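Local coordinates for protein probable ubiquitin-conjugating enzyme E2-19 kDa (Caenorhabditis elegans, PDB 1PZV) that probably accepts activated ubiquitin from the E1 enzyme as a thioester and catalyses its covalent attachment to other proteins, at residues Pro19-Phe23 and Leu119-Ile123. Residue numbers count along the deposited sequence, not the author numbering.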
ATOM      1  N   PRO A  19      -8.415  11.973  -6.324  1.00 56.98           N
ATOM      2  CA  PRO A  19      -7.558  10.899  -5.830  1.00 56.21           C
ATOM      3  C   PRO A  19      -6.082  11.226  -5.921  1.00 56.17           C
ATOM      4  O   PRO A  19      -5.677  12.175  -6.593  1.00 54.67           O
ATOM      5  CB  PRO A  19      -7.919   9.718  -6.737  1.00 57.12           C
ATOM      6  CG  PRO A  19      -9.219  10.140  -7.425  1.00 58.17           C
ATOM      7  CD  PRO A  19      -9.021  11.610  -7.611  1.00 57.13           C
ATOM      8  N   VAL A  20      -5.286  10.433  -5.213  1.00 56.98           N
ATOM      9  CA  VAL A  20      -3.843  10.559  -5.258  1.00 56.55           C
ATOM     10  C   VAL A  20      -3.547   9.811  -6.560  1.00 57.78           C
ATOM     11  O   VAL A  20      -3.699   8.594  -6.622  1.00 56.46           O
ATOM     12  CB  VAL A  20      -3.179   9.814  -4.077  1.00 56.51           C
ATOM     13  CG1 VAL A  20      -1.658   9.841  -4.221  1.00 53.60           C
ATOM     14  CG2 VAL A  20      -3.621  10.431  -2.758  1.00 54.71           C
ATOM     15  N   ASP A  21      -3.162  10.552  -7.596  1.00 59.86           N
ATOM     16  CA  ASP A  21      -2.874   9.986  -8.913  1.00 62.25           C
ATOM     17  C   ASP A  21      -2.422   8.517  -8.895  1.00 61.62           C
ATOM     18  O   ASP A  21      -1.374   8.186  -8.337  1.00 61.74           O
ATOM     19  CB  ASP A  21      -1.820  10.844  -9.623  1.00 65.72           C
ATOM     20  CG  ASP A  21      -1.497  10.332 -11.019  1.00 71.41           C
ATOM     21  OD1 ASP A  21      -2.438  10.251 -11.846  1.00 74.54           O
ATOM     22  OD2 ASP A  21      -0.313  10.005 -11.293  1.00 72.28           O
ATOM     23  N   GLY A  22      -3.221   7.641  -9.501  1.00 59.69           N
ATOM     24  CA  GLY A  22      -2.871   6.233  -9.535  1.00 57.63           C
ATOM     25  C   GLY A  22      -3.437   5.403  -8.392  1.00 57.92           C
ATOM     26  O   GLY A  22      -2.960   4.293  -8.116  1.00 58.86           O
ATOM     27  N   PHE A  23      -4.457   5.933  -7.722  1.00 56.19           N
ATOM     28  CA  PHE A  23      -5.092   5.237  -6.608  1.00 54.38           C
ATOM     29  C   PHE A  23      -6.606   5.410  -6.701  1.00 55.16           C
ATOM     30  O   PHE A  23      -7.113   6.527  -6.869  1.00 56.56           O
ATOM     31  CB  PHE A  23      -4.599   5.804  -5.272  1.00 53.99           C
ATOM     32  CG  PHE A  23      -3.210   5.362  -4.881  1.00 51.70           C
ATOM     33  CD1 PHE A  23      -3.003   4.130  -4.264  1.00 51.26           C
ATOM     34  CD2 PHE A  23      -2.111   6.183  -5.120  1.00 52.22           C
ATOM     35  CE1 PHE A  23      -1.716   3.723  -3.881  1.00 52.80           C
ATOM     36  CE2 PHE A  23      -0.809   5.785  -4.740  1.00 53.14           C
ATOM     37  CZ  PHE A  23      -0.614   4.556  -4.124  1.00 52.07           C
ATOM     38  N   LEU A 119      -1.248   6.685   1.421  1.00 45.32           N
ATOM     39  CA  LEU A 119      -1.134   6.407  -0.000  1.00 45.81           C
ATOM     40  C   LEU A 119       0.123   7.016  -0.618  1.00 47.07           C
ATOM     41  O   LEU A 119       0.766   6.405  -1.486  1.00 47.43           O
ATOM     42  CB  LEU A 119      -2.388   6.872  -0.743  1.00 44.65           C
ATOM     43  CG  LEU A 119      -3.668   6.102  -0.384  1.00 44.49           C
ATOM     44  CD1 LEU A 119      -4.778   6.473  -1.362  1.00 40.81           C
ATOM     45  CD2 LEU A 119      -3.407   4.616  -0.435  1.00 42.94           C
ATOM     46  N   LEU A 120       0.489   8.204  -0.161  1.00 45.93           N
ATOM     47  CA  LEU A 120       1.679   8.852  -0.680  1.00 47.73           C
ATOM     48  C   LEU A 120       2.921   8.084  -0.273  1.00 49.49           C
ATOM     49  O   LEU A 120       3.794   7.824  -1.103  1.00 50.42           O
ATOM     50  CB  LEU A 120       1.779  10.296  -0.175  1.00 47.93           C
ATOM     51  CG  LEU A 120       0.849  11.291  -0.876  1.00 47.42           C
ATOM     52  CD1 LEU A 120       0.917  12.649  -0.211  1.00 44.61           C
ATOM     53  CD2 LEU A 120       1.245  11.376  -2.344  1.00 46.75           C
ATOM     54  N   SER A 121       3.014   7.716   1.001  1.00 50.73           N
ATOM     55  CA  SER A 121       4.194   6.980   1.438  1.00 51.55           C
ATOM     56  C   SER A 121       4.245   5.612   0.741  1.00 49.96           C
ATOM     57  O   SER A 121       5.295   4.969   0.695  1.00 49.91           O
ATOM     58  CB  SER A 121       4.222   6.833   2.971  1.00 52.27           C
ATOM     59  OG  SER A 121       3.303   5.865   3.425  1.00 55.38           O
ATOM     60  N   VAL A 122       3.115   5.179   0.180  1.00 47.70           N
ATOM     61  CA  VAL A 122       3.075   3.905  -0.542  1.00 45.96           C
ATOM     62  C   VAL A 122       3.714   4.034  -1.935  1.00 44.33           C
ATOM     63  O   VAL A 122       4.351   3.097  -2.430  1.00 42.40           O
ATOM     64  CB  VAL A 122       1.643   3.383  -0.679  1.00 44.75           C
ATOM     65  CG1 VAL A 122       1.616   2.143  -1.575  1.00 42.53           C
ATOM     66  CG2 VAL A 122       1.097   3.071   0.689  1.00 41.69           C
ATOM     67  N   ILE A 123       3.543   5.185  -2.572  1.00 42.05           N
ATOM     68  CA  ILE A 123       4.187   5.369  -3.853  1.00 45.13           C
ATOM     69  C   ILE A 123       5.695   5.300  -3.577  1.00 47.78           C
ATOM     70  O   ILE A 123       6.460   4.744  -4.370  1.00 49.73           O
ATOM     71  CB  ILE A 123       3.856   6.737  -4.471  1.00 45.14           C
ATOM     72  CG1 ILE A 123       2.411   6.744  -4.963  1.00 45.07           C
ATOM     73  CG2 ILE A 123       4.827   7.045  -5.625  1.00 42.52           C
ATOM     74  CD1 ILE A 123       1.998   8.056  -5.582  1.00 44.98           C
TER
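This is a partly buried, apolar loop-to-helix contact in the ubiquitin-conjugating fold: residues 19-23, the end of the loop after helix 5-17 and the first residue of edge strand 23-27, pack against residues 119-123 of the central helix 115-127. Phe23 makes the largest contribution. Its buried ring lies with one face over Leu119, whose CB sits 4.2 Å from the ring centroid and almost exactly on the normal, a CH-pi contact. The ring edge meets the next helical turn, with CE2 of Phe23 3.4 Å from CG1 of Ile123 and CZ 4.2 Å from CG1 of Val122. Closer to the surface, CG1 of Val20 reaches CD2 of Leu120 at 3.8 Å and CD1 of Ile123 at 4.3 Å. Met15 of helix 5-17 touches both Val20 and Leu119, while Gly22 is tied by backbone hydrogen bonding to Ile41 in the neighbouring strand. Val122 lies about 11 Å, side chain to side chain, from the predicted thioester residue Cys88. Loop and helix depend on shape fit and burial rather than polar pairing.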